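Local coordinates for iron uptake protein A2 (Synechocystis sp., PDB 2VOZ) that binds ferric iron in the periplasm and probably hands it to an ABC transporter that imports it, at residues 149-154 against 217-222; 204-209 against 228-233; 211-216 against 242-247; 250-253 against 258-261; 297-302 against 308-313. One frame throughout, in Å; residues are numbered along the deposited sequence. Where two conformers were deposited one is given.

All five contacts belong to the solute-binding protein fold, and the iron-binding tyrosines lie closest to contacts 2 and 5. The side chain of Thr206 in contact 2 is about 3 Å from that of Tyr226. In contact 5 the side chains of Asn299 and Glu300 are about 4 and 5 Å from those of Tyr225 and Tyr44. Lys232 of contact 2 joins these two, its NZ 2.8 Å from Asp310 OD2 and also bonded to Asn299 OD1. Contacts 2 and 3 share helix 205-213, their centres about 10 Å apart. Ile212 of contact 3 packs on strand 219-223 of contact 1. Contact 4 is tied to contact 1 through Asn251 ND2 and Glu149 OE1, 3.0 Å apart.

Contact 1 of 5, residues 149-154 against 217-222; sequences EALADP and GDVAIA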
# COMPACT_ATOMS: atom_id res chain seq x y z
N GLU B 149 -13.82 -26.50 28.23
CA GLU B 149 -14.75 -26.79 29.33
C GLU B 149 -14.00 -26.74 30.68
O GLU B 149 -14.52 -26.22 31.68
CB GLU B 149 -15.40 -28.15 29.09
CG GLU B 149 -16.48 -28.13 27.94
CD GLU B 149 -15.92 -28.32 26.52
OE1 GLU B 149 -14.70 -28.15 26.31
OE2 GLU B 149 -16.70 -28.59 25.59
N ALA B 150 -12.75 -27.20 30.69
CA ALA B 150 -11.99 -27.27 31.96
C ALA B 150 -11.50 -25.93 32.43
O ALA B 150 -11.07 -25.79 33.57
CB ALA B 150 -10.77 -28.22 31.79
N LEU B 151 -11.53 -24.93 31.56
CA LEU B 151 -11.14 -23.58 31.99
C LEU B 151 -12.12 -22.94 32.98
O LEU B 151 -11.84 -21.86 33.51
CB LEU B 151 -10.92 -22.67 30.79
CG LEU B 151 -9.76 -23.06 29.87
CD1 LEU B 151 -9.66 -22.06 28.72
CD2 LEU B 151 -8.39 -23.18 30.55
N ALA B 152 -13.24 -23.62 33.20
CA ALA B 152 -14.23 -23.22 34.20
C ALA B 152 -13.86 -23.74 35.60
O ALA B 152 -14.50 -23.35 36.59
CB ALA B 152 -15.64 -23.71 33.78
N ASP B 153 -12.85 -24.62 35.66
CA ASP B 153 -12.38 -25.19 36.95
C ASP B 153 -11.84 -24.04 37.83
O ASP B 153 -11.20 -23.09 37.34
CB ASP B 153 -11.26 -26.24 36.74
CG ASP B 153 -11.73 -27.52 36.08
OD1 ASP B 153 -10.84 -28.35 35.75
OD2 ASP B 153 -12.96 -27.73 35.92
N PRO B 154 -12.10 -24.11 39.14
CA PRO B 154 -11.73 -22.97 40.00
C PRO B 154 -10.23 -22.67 40.05
O PRO B 154 -9.85 -21.58 40.43
CB PRO B 154 -12.24 -23.38 41.38
CG PRO B 154 -12.39 -24.85 41.34
CD PRO B 154 -12.74 -25.19 39.90
N GLY B 217 -2.48 -12.12 32.71
CA GLY B 217 -3.21 -13.39 32.95
C GLY B 217 -2.33 -14.51 32.44
O GLY B 217 -1.22 -14.23 31.98
N ASP B 218 -2.80 -15.76 32.48
CA ASP B 218 -1.93 -16.89 32.18
C ASP B 218 -2.40 -17.76 31.01
O ASP B 218 -1.61 -18.50 30.43
CB ASP B 218 -1.81 -17.81 33.40
CG ASP B 218 -1.08 -17.17 34.56
OD1 ASP B 218 -0.57 -16.02 34.47
OD2 ASP B 218 -1.03 -17.85 35.62
N VAL B 219 -3.70 -17.70 30.71
CA VAL B 219 -4.31 -18.53 29.63
C VAL B 219 -5.27 -17.66 28.85
O VAL B 219 -6.11 -16.98 29.44
CB VAL B 219 -5.07 -19.78 30.16
CG1 VAL B 219 -5.68 -20.56 28.99
CG2 VAL B 219 -4.13 -20.67 31.00
N ALA B 220 -5.11 -17.62 27.53
CA ALA B 220 -5.99 -16.81 26.68
C ALA B 220 -6.68 -17.72 25.70
O ALA B 220 -6.15 -18.81 25.37
CB ALA B 220 -5.23 -15.75 25.93
N ILE B 221 -7.85 -17.27 25.23
CA ILE B 221 -8.54 -17.94 24.13
C ILE B 221 -8.46 -17.00 22.94
O ILE B 221 -8.81 -15.82 23.06
CB ILE B 221 -10.03 -18.17 24.49
CG1 ILE B 221 -10.12 -19.06 25.75
CG2 ILE B 221 -10.76 -18.86 23.31
CD1 ILE B 221 -11.57 -19.28 26.25
N ALA B 222 -7.89 -17.48 21.83
CA ALA B 222 -7.75 -16.63 20.62
C ALA B 222 -7.52 -17.52 19.44
O ALA B 222 -7.29 -18.71 19.57
CB ALA B 222 -6.61 -15.61 20.76
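Leu151 packs on Val219 and Ile221, joining a loop to the mixed sheet of a periplasmic solute-binding protein fold. The loop turns through a 3-10 segment at 149-152. The partner is strand 219-223, which runs antiparallel to strand 124-136 and parallel to strand 160-161.

The interaction across the contact is apolar. Val219 and Ile221 are two apart on the strand, and both point toward Leu151. Ala220, between them, points the other way and packs on Gln208 and Ile212 of helix 205-213. This is the usual alternation of a strand with a layer on each face. Leu151 splits its two methyls between the two strand residues. Its CD2 lies 4.1 Å from Val219 CG1. With chi1 of Val219 at 179°, CG1 is the branch presented to the leucine. The Leu151 and Val219 side chains cross obliquely. Leu133 and Ile160 also touch Leu151, so the pocket for its side chain is buried.

Polar bonds hold the frame around this patch. In the 3-10 turn, Ala152 N donates to Glu149 O at 3.3 Å and Asp153 N to Ala150 O at 3.0 Å. The carbonyls of Leu151 and Asp153 both accept from Asn196 ND2, which fixes the exit of the turn. Glu149 OE2 is held by Arg177 and His181. At the start of the strand, Asp218 OD1 forms a salt bridge with Arg139.

Ile221 and Leu151 run alongside in opposite senses, and they meet at their CD1 methyls, 4.2 Å apart.

Contact 2 of 5, residues 204-209 against 228-233; sequences NDTAQI and IRLQKS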
# COMPACT_ATOMS: atom_id res chain seq x y z
N ASN B 204 -8.31 -6.80 21.42
CA ASN B 204 -8.63 -7.76 20.37
C ASN B 204 -7.97 -9.14 20.67
O ASN B 204 -7.50 -9.37 21.82
CB ASN B 204 -8.18 -7.19 19.03
CG ASN B 204 -6.67 -6.94 18.96
OD1 ASN B 204 -5.90 -7.48 19.79
ND2 ASN B 204 -6.24 -6.13 17.99
N ASP B 205 -7.92 -10.06 19.69
CA ASP B 205 -7.40 -11.43 20.04
C ASP B 205 -5.92 -11.36 20.41
O ASP B 205 -5.46 -11.99 21.38
CB ASP B 205 -7.59 -12.44 18.89
CG ASP B 205 -8.81 -13.36 19.09
OD1 ASP B 205 -9.69 -13.07 19.93
OD2 ASP B 205 -8.83 -14.42 18.41
N THR B 206 -5.14 -10.65 19.60
CA THR B 206 -3.70 -10.58 19.85
C THR B 206 -3.43 -9.88 21.17
O THR B 206 -2.47 -10.24 21.87
CB THR B 206 -2.96 -9.93 18.70
OG1 THR B 206 -3.32 -10.61 17.49
CG2 THR B 206 -1.42 -9.95 18.94
N ALA B 207 -4.29 -8.93 21.55
CA ALA B 207 -4.18 -8.27 22.87
C ALA B 207 -4.21 -9.31 24.00
O ALA B 207 -3.57 -9.14 25.05
CB ALA B 207 -5.33 -7.21 23.08
N GLN B 208 -5.00 -10.38 23.84
CA GLN B 208 -5.03 -11.42 24.90
C GLN B 208 -3.69 -12.18 24.98
O GLN B 208 -3.21 -12.53 26.05
CB GLN B 208 -6.19 -12.39 24.67
CG GLN B 208 -7.49 -11.66 24.24
CD GLN B 208 -7.86 -10.51 25.18
OE1 GLN B 208 -7.72 -10.63 26.41
NE2 GLN B 208 -8.37 -9.42 24.61
N ILE B 209 -3.13 -12.45 23.82
CA ILE B 209 -1.84 -13.19 23.78
C ILE B 209 -0.77 -12.29 24.41
O ILE B 209 0.02 -12.73 25.26
CB ILE B 209 -1.46 -13.51 22.34
CG1 ILE B 209 -2.58 -14.35 21.68
CG2 ILE B 209 -0.14 -14.30 22.27
CD1 ILE B 209 -2.31 -14.63 20.18
N ILE B 228 0.64 -17.12 14.54
CA ILE B 228 1.49 -17.29 13.35
C ILE B 228 2.01 -15.93 12.91
O ILE B 228 3.18 -15.80 12.55
CB ILE B 228 0.78 -18.08 12.22
CG1 ILE B 228 0.09 -19.35 12.75
CG2 ILE B 228 1.80 -18.39 11.09
CD1 ILE B 228 1.06 -20.31 13.51
N ARG B 229 1.16 -14.88 12.99
CA ARG B 229 1.63 -13.52 12.64
C ARG B 229 2.79 -13.12 13.49
O ARG B 229 3.76 -12.60 12.98
CB ARG B 229 0.56 -12.46 12.88
CG ARG B 229 -0.54 -12.53 11.92
CD ARG B 229 -1.54 -11.41 12.18
NE ARG B 229 -2.77 -11.71 11.46
CZ ARG B 229 -3.89 -11.01 11.58
NH1 ARG B 229 -4.95 -11.39 10.90
NH2 ARG B 229 -3.92 -9.91 12.35
N LEU B 230 2.67 -13.34 14.80
CA LEU B 230 3.73 -12.95 15.74
C LEU B 230 5.03 -13.72 15.43
O LEU B 230 6.09 -13.10 15.40
CB LEU B 230 3.29 -13.22 17.19
CG LEU B 230 2.16 -12.29 17.66
CD1 LEU B 230 1.71 -12.73 19.08
CD2 LEU B 230 2.62 -10.84 17.66
N GLN B 231 4.92 -15.02 15.12
CA GLN B 231 6.10 -15.84 14.80
C GLN B 231 6.82 -15.29 13.56
O GLN B 231 8.07 -15.28 13.48
CB GLN B 231 5.68 -17.29 14.57
CG GLN B 231 5.27 -18.04 15.85
CD GLN B 231 5.00 -19.48 15.54
OE1 GLN B 231 3.86 -19.85 15.23
NE2 GLN B 231 6.05 -20.31 15.59
N LYS B 232 6.04 -14.81 12.60
CA LYS B 232 6.60 -14.33 11.34
C LYS B 232 7.13 -12.88 11.44
O LYS B 232 7.90 -12.40 10.56
CB LYS B 232 5.54 -14.46 10.27
CG LYS B 232 5.36 -15.90 9.82
CD LYS B 232 4.30 -15.93 8.73
CE LYS B 232 4.13 -17.34 8.19
NZ LYS B 232 3.24 -17.27 7.00
N SER B 233 6.74 -12.19 12.50
CA SER B 233 7.09 -10.76 12.62
C SER B 233 8.59 -10.55 12.75
O SER B 233 9.27 -11.30 13.43
CB SER B 233 6.41 -10.17 13.85
OG SER B 233 6.80 -8.82 14.03
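Between 204-209 and 228-233 the nearest CA atoms are those of Thr206 and Leu230, 8.8 Å apart. The gap is filled by side chains alone, and the two segments together bury 117 Å².

Leu230 carries the contact. Its CD1 methyl meets two residues that are three apart on the facing helix. It lies 4.0 Å from Ile209 CG2 and 4.2 Å from Thr206 CG2. Thr206 and Leu230 meet tip to tip, while Ile209 lies alongside Leu230 with its chain running the opposite way. Thr206 has chi1 of -53°, which sets its methyl anti to the backbone N and turns it, not the hydroxyl, to the leucine. Val241 of helix 236-244 also packs on both Ile209 and Leu230, so a third helix closes the patch.

The start of helix 205-213 is firmly capped. Asn204 is the N-cap, and its OD1 accepts from Ala207 N at 2.8 Å, nearly along the C=O axis. Gln208 folds back so that its NE2 donates to Asn204 O at 2.9 Å, tilted 33° from the carbonyl plane. The same NE2 also bonds to Glu202 O. Asn204 ND2 reaches Glu66 OE2 of the second subunit. Asp205 OD2 forms a salt bridge with Arg131 and accepts from Asn223 N.

Strand 219-223 links the two helices in a helix-strand-helix unit of the solute-binding protein fold. The second helix carries Tyr225 and Tyr226, both iron ligands, and Tyr226 packs on Thr206 and Ile209.

Contact 3 of 5, residues 211-216 against 242-247; sequences AIAAGI and VEKVSL. With SO4 (sulfate ion), chain E.
Ser246 OG is gripped by two groups. It donates to sulfate O2 at 2.9 Å and is also hydrogen-bonded to Arg137 NH1. The neighbouring Leu247 N donates to sulfate O1 at 2.8 Å, with a nearly straight angle of 176°. The sulfate is probably from the crystallisation liquor, so it marks an anion-accepting spot and need not be a natural ligand.

The contact joins the ends of two helices of the solute-binding protein fold. One is the Schellman motif that ends helix 205-213. The other is the direct passage from helix 236-244 into strand 245-248. In the first, Ile216 N donates to Ala211 O at 2.9 Å and Gly215 N to Ile212 O at 3.0 Å. Gly215 has a positive phi, which favours glycine. Ile212 O also accepts from Arg139 NH1, so two donors hold it.

Between the two helix ends the packing is apolar. Val245 turns toward helix 205-213 as soon as the chain leaves helix 236-244. Its CG2 meets Ile212 CG2 at 3.8 Å and Ala213 CB at 4.2 Å. Further out, Lys244 CD comes 4.0 Å from Ala213 O, so the aliphatic chain runs along that residue. Ser73 of the second subunit packs on Ala213. Val245 O is held by Tyr227 OH.

The side chains of Ile212 and Val245 cross at about a right angle. Val245 CG1 stands anti to the backbone N (chi1 178°), which brings it 4.0 Å from Ile212 CD1.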
# COMPACT_ATOMS: atom_id res chain seq x y z
N ALA B 211 -1.22 -10.00 26.55
CA ALA B 211 -1.53 -9.80 27.99
C ALA B 211 -0.88 -10.92 28.82
O ALA B 211 -0.48 -10.68 29.96
CB ALA B 211 -3.05 -9.73 28.22
N ILE B 212 -0.74 -12.11 28.24
CA ILE B 212 -0.06 -13.21 28.94
C ILE B 212 1.39 -12.81 29.10
O ILE B 212 1.95 -12.94 30.19
CB ILE B 212 -0.15 -14.53 28.18
CG1 ILE B 212 -1.62 -14.94 28.04
CG2 ILE B 212 0.64 -15.65 28.91
CD1 ILE B 212 -1.80 -16.22 27.15
N ALA B 213 2.00 -12.34 28.00
CA ALA B 213 3.43 -11.94 28.05
C ALA B 213 3.69 -10.85 29.08
O ALA B 213 4.75 -10.88 29.74
CB ALA B 213 3.94 -11.51 26.66
N ALA B 214 2.72 -9.92 29.23
CA ALA B 214 2.80 -8.80 30.16
C ALA B 214 2.48 -9.19 31.61
O ALA B 214 2.55 -8.33 32.49
CB ALA B 214 1.87 -7.70 29.71
N GLY B 215 2.12 -10.45 31.85
CA GLY B 215 1.80 -10.95 33.20
C GLY B 215 0.38 -10.67 33.70
O GLY B 215 0.06 -10.97 34.87
N ILE B 216 -0.47 -10.14 32.83
CA ILE B 216 -1.87 -9.81 33.18
C ILE B 216 -2.72 -11.05 33.46
O ILE B 216 -3.57 -11.04 34.37
CB ILE B 216 -2.52 -8.87 32.11
CG1 ILE B 216 -1.69 -7.58 32.04
CG2 ILE B 216 -3.96 -8.50 32.49
CD1 ILE B 216 -1.82 -6.83 30.71
N VAL B 242 6.28 -14.56 21.46
CA VAL B 242 6.25 -15.98 21.09
C VAL B 242 7.24 -16.78 21.97
O VAL B 242 7.03 -17.96 22.20
CB VAL B 242 6.42 -16.23 19.59
CG1 VAL B 242 5.32 -15.51 18.81
CG2 VAL B 242 7.80 -15.79 19.11
N GLU B 243 8.24 -16.10 22.54
CA GLU B 243 9.15 -16.78 23.48
C GLU B 243 8.49 -17.03 24.79
O GLU B 243 8.89 -17.93 25.51
CB GLU B 243 10.42 -15.96 23.69
CG GLU B 243 11.43 -16.30 22.59
CD GLU B 243 12.35 -15.16 22.23
OE1 GLU B 243 12.43 -14.17 23.02
OE2 GLU B 243 12.99 -15.25 21.14
N LYS B 244 7.51 -16.22 25.13
CA LYS B 244 6.90 -16.24 26.46
C LYS B 244 5.59 -16.99 26.52
O LYS B 244 5.13 -17.38 27.60
CB LYS B 244 6.72 -14.82 26.97
CG LYS B 244 8.05 -14.20 27.40
CD LYS B 244 7.85 -12.82 28.01
CE LYS B 244 9.18 -12.29 28.52
NZ LYS B 244 9.56 -13.05 29.75
N VAL B 245 4.98 -17.18 25.36
CA VAL B 245 3.62 -17.73 25.27
C VAL B 245 3.63 -18.86 24.26
O VAL B 245 4.29 -18.73 23.23
CB VAL B 245 2.63 -16.61 24.80
CG1 VAL B 245 1.22 -17.18 24.65
CG2 VAL B 245 2.66 -15.40 25.76
N SER B 246 2.95 -19.98 24.55
CA SER B 246 2.84 -21.08 23.58
C SER B 246 1.40 -21.32 23.18
O SER B 246 0.47 -20.94 23.89
CB SER B 246 3.45 -22.38 24.11
OG SER B 246 4.89 -22.29 24.15
N LEU B 247 1.23 -21.96 22.03
CA LEU B 247 -0.10 -22.29 21.49
C LEU B 247 -0.43 -23.73 21.93
O LEU B 247 0.40 -24.63 21.81
CB LEU B 247 -0.05 -22.20 19.96
CG LEU B 247 -1.33 -22.50 19.16
CD1 LEU B 247 -1.20 -21.78 17.82
CD2 LEU B 247 -1.52 -23.98 18.90
S SO4 E . 4.73 -23.38 20.37
O1 SO4 E . 3.49 -22.62 20.52
O2 SO4 E . 5.69 -23.10 21.46
O3 SO4 E . 4.44 -24.83 20.37
O4 SO4 E . 5.37 -23.04 19.09

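Contact 4 of 5, residues 250-253 against 258-261; sequences PNTG and GTHV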
# COMPACT_ATOMS: atom_id res chain seq x y z
N PRO B 250 -6.76 -27.23 22.20
CA PRO B 250 -7.65 -27.89 23.14
C PRO B 250 -8.56 -28.96 22.52
O PRO B 250 -8.79 -28.98 21.30
CB PRO B 250 -8.52 -26.74 23.64
CG PRO B 250 -8.67 -25.91 22.39
CD PRO B 250 -7.29 -25.90 21.82
N ASN B 251 -9.10 -29.77 23.41
CA ASN B 251 -10.17 -30.73 23.10
C ASN B 251 -9.75 -31.80 22.09
O ASN B 251 -10.58 -32.27 21.32
CB ASN B 251 -11.42 -29.99 22.58
CG ASN B 251 -12.11 -29.21 23.66
OD1 ASN B 251 -11.54 -28.30 24.19
ND2 ASN B 251 -13.34 -29.59 24.01
N THR B 252 -8.47 -32.16 22.09
CA THR B 252 -8.00 -33.20 21.17
C THR B 252 -7.73 -34.52 21.91
O THR B 252 -7.33 -35.51 21.27
CB THR B 252 -6.71 -32.78 20.42
OG1 THR B 252 -5.61 -32.83 21.33
CG2 THR B 252 -6.85 -31.37 19.86
N GLY B 253 -7.98 -34.52 23.22
CA GLY B 253 -7.77 -35.71 24.04
C GLY B 253 -8.75 -36.82 23.74
O GLY B 253 -9.75 -36.62 23.03
N GLY B 258 -12.62 -32.57 19.46
CA GLY B 258 -11.70 -31.89 18.53
C GLY B 258 -11.70 -30.41 18.87
O GLY B 258 -12.60 -29.91 19.56
N THR B 259 -10.72 -29.70 18.34
CA THR B 259 -10.60 -28.28 18.60
C THR B 259 -11.76 -27.55 17.89
O THR B 259 -12.17 -27.92 16.81
CB THR B 259 -9.26 -27.80 17.99
OG1 THR B 259 -8.17 -28.52 18.61
CG2 THR B 259 -9.09 -26.28 18.16
N HIS B 260 -12.20 -26.44 18.45
CA HIS B 260 -13.26 -25.68 17.80
C HIS B 260 -12.67 -25.07 16.52
O HIS B 260 -11.65 -24.41 16.57
CB HIS B 260 -13.72 -24.57 18.73
CG HIS B 260 -14.63 -23.57 18.08
ND1 HIS B 260 -15.97 -23.83 17.87
CD2 HIS B 260 -14.41 -22.32 17.63
CE1 HIS B 260 -16.53 -22.77 17.30
NE2 HIS B 260 -15.60 -21.84 17.14
N VAL B 261 -13.31 -25.32 15.39
CA VAL B 261 -12.88 -24.66 14.15
C VAL B 261 -14.00 -23.75 13.64
O VAL B 261 -15.19 -23.89 14.03
CB VAL B 261 -12.43 -25.66 13.07
CG1 VAL B 261 -11.15 -26.39 13.52
CG2 VAL B 261 -13.59 -26.63 12.74
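Thr259 and Pro250 set their side chains at about a right angle, with Thr259 CG2 4.1 Å from Pro250 CD. The threonine turns its other branch to the proline backbone. A chi1 of -60° places OG1 beside its own backbone N, and from there OG1 donates to Pro250 O at 2.8 Å. The donor lies in the carbonyl plane. Thr259 CA makes a C-H...O contact with the same oxygen at 3.3 Å. Thr252 lies side by side with Thr259, pointing the same way, and its CG2 is 3.4 Å from Thr259 OG1. A valine in place of Thr259 would probably leave Pro250 O without its hydroxyl donor and put a methyl where the bond now forms.

Asn251 leads its amide away from the contact. OD1 accepts from Tyr148 N, and the CB carbon sits 3.2 Å from Gly258 O. Gly258 N makes a weak bond to Asn251 O at 2.8 Å, with a bent angle of 116°. Gly258 adopts backbone angles that call for glycine, since a CB would jam against the preceding carbonyl.

Both segments belong to the loop between strands 245-248 and 261-268. Across the two segments one sound bond and one weak one are both accepted by backbone carbonyls. The Thr259 hydroxyl is thus the one side-chain donor between them, and Gly258 allows the backbone its angles.

Contact 5 of 5, residues 297-302 against 308-313; sequences GNNEYP and PIDPVL
Tyr301 and Ile309 have CA atoms 6.1 Å apart, and a water bridges the backbones nearby, accepting from Asp310 N and donating to Glu300 O.

Leu313 carries the side-chain packing. Its chi1 of 175° sends CG toward the tyrosine, and chi2 near 60° sets CD2 over the centre of one face of the Tyr301 ring. This CH-pi contact measures 3.6 Å from CD2 to the ring centroid. Leu313 CD1 lies 3.6 Å from Tyr301 CZ. Ile309 CG2 meets Tyr301 CD2 obliquely at 4.1 Å, and Pro302 CD meets Ile309 CG1 at 3.9 Å. A second water, in the ring plane, accepts from Tyr301 OH and donates to Leu313 O. An alanine in place of Tyr301 would probably leave Leu313 CD2 without its ring face and this water without its phenol partner.

Asp310 is the N-cap of helix 311-314. Its OD1 accepts from Leu313 N at 3.3 Å through the anti lone pair. Its other oxygen, OD2, forms a salt bridge with Lys232.

The Schellman motif at Asn299 ends helix 288-297, and the chain then enters the short strand 301-302, antiparallel to strand 124-136. Helix 224-232 flanks the contact, with Ile228 packing on Asn299 and Val312.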
# COMPACT_ATOMS: atom_id res chain seq x y z
N GLY B 297 -2.87 -16.52 2.86
CA GLY B 297 -3.10 -15.06 2.99
C GLY B 297 -3.20 -14.59 4.44
O GLY B 297 -2.63 -13.53 4.83
N ASN B 298 -3.94 -15.35 5.24
CA ASN B 298 -4.10 -15.03 6.64
C ASN B 298 -3.64 -16.17 7.55
O ASN B 298 -4.16 -16.34 8.64
CB ASN B 298 -5.55 -14.65 6.94
CG ASN B 298 -5.72 -13.97 8.29
OD1 ASN B 298 -4.81 -13.30 8.81
ND2 ASN B 298 -6.92 -14.12 8.87
N ASN B 299 -2.68 -16.98 7.11
CA ASN B 299 -2.14 -18.01 7.99
C ASN B 299 -3.23 -18.95 8.52
O ASN B 299 -3.23 -19.33 9.69
CB ASN B 299 -1.37 -17.37 9.16
CG ASN B 299 -0.16 -16.66 8.69
OD1 ASN B 299 0.68 -17.27 8.00
ND2 ASN B 299 -0.02 -15.39 9.04
N GLU B 300 -4.14 -19.31 7.62
CA GLU B 300 -5.29 -20.18 7.93
C GLU B 300 -5.04 -21.53 7.29
O GLU B 300 -4.08 -21.70 6.55
CB GLU B 300 -6.60 -19.58 7.36
CG GLU B 300 -7.23 -18.53 8.27
CD GLU B 300 -8.03 -17.44 7.51
OE1 GLU B 300 -8.56 -16.53 8.18
OE2 GLU B 300 -8.16 -17.48 6.25
N TYR B 301 -5.91 -22.50 7.60
CA TYR B 301 -5.79 -23.82 6.98
C TYR B 301 -6.71 -23.88 5.77
O TYR B 301 -7.84 -23.36 5.80
CB TYR B 301 -6.27 -24.90 7.94
CG TYR B 301 -5.57 -24.97 9.26
CD1 TYR B 301 -6.01 -24.21 10.37
CD2 TYR B 301 -4.46 -25.82 9.43
CE1 TYR B 301 -5.37 -24.31 11.62
CE2 TYR B 301 -3.81 -25.91 10.67
CZ TYR B 301 -4.28 -25.17 11.75
OH TYR B 301 -3.68 -25.26 12.99
N PRO B 302 -6.28 -24.59 4.71
CA PRO B 302 -7.25 -24.88 3.65
C PRO B 302 -8.36 -25.76 4.17
O PRO B 302 -8.20 -26.44 5.21
CB PRO B 302 -6.43 -25.70 2.62
CG PRO B 302 -4.97 -25.31 2.91
CD PRO B 302 -4.94 -25.15 4.42
N PRO B 308 -1.15 -28.12 0.72
CA PRO B 308 -0.08 -27.76 1.67
C PRO B 308 -0.47 -26.61 2.56
O PRO B 308 -1.08 -25.64 2.10
CB PRO B 308 1.05 -27.33 0.76
CG PRO B 308 0.84 -28.17 -0.45
CD PRO B 308 -0.65 -28.16 -0.66
N ILE B 309 -0.12 -26.77 3.83
CA ILE B 309 -0.36 -25.79 4.87
C ILE B 309 0.90 -24.97 5.13
O ILE B 309 2.02 -25.51 5.04
CB ILE B 309 -0.76 -26.52 6.19
CG1 ILE B 309 -2.05 -27.31 5.95
CG2 ILE B 309 -0.93 -25.50 7.33
CD1 ILE B 309 -2.30 -28.41 7.01
N ASP B 310 0.73 -23.69 5.47
CA ASP B 310 1.84 -22.82 5.71
C ASP B 310 2.79 -23.52 6.69
O ASP B 310 2.33 -24.04 7.71
CB ASP B 310 1.37 -21.51 6.33
CG ASP B 310 2.53 -20.60 6.68
OD1 ASP B 310 3.11 -20.75 7.78
OD2 ASP B 310 2.84 -19.74 5.84
N PRO B 311 4.09 -23.57 6.39
CA PRO B 311 5.03 -24.34 7.24
C PRO B 311 5.05 -23.92 8.72
O PRO B 311 5.15 -24.79 9.59
CB PRO B 311 6.39 -24.11 6.59
CG PRO B 311 6.13 -23.56 5.25
CD PRO B 311 4.76 -22.98 5.20
N VAL B 312 4.99 -22.62 8.99
CA VAL B 312 4.97 -22.12 10.38
C VAL B 312 3.70 -22.63 11.10
O VAL B 312 3.76 -23.11 12.24
CB VAL B 312 5.05 -20.57 10.42
CG1 VAL B 312 5.03 -20.07 11.89
CG2 VAL B 312 6.36 -20.09 9.77
N LEU B 313 2.55 -22.55 10.43
CA LEU B 313 1.32 -23.06 11.02
C LEU B 313 1.41 -24.59 11.18
O LEU B 313 1.06 -25.12 12.23
CB LEU B 313 0.12 -22.68 10.14
CG LEU B 313 -1.23 -23.24 10.55
CD1 LEU B 313 -1.58 -22.73 12.00
CD2 LEU B 313 -2.27 -22.77 9.54
O HOH W 1 -1.77 -22.22 5.05
O HOH W 2 -1.24 -26.43 13.06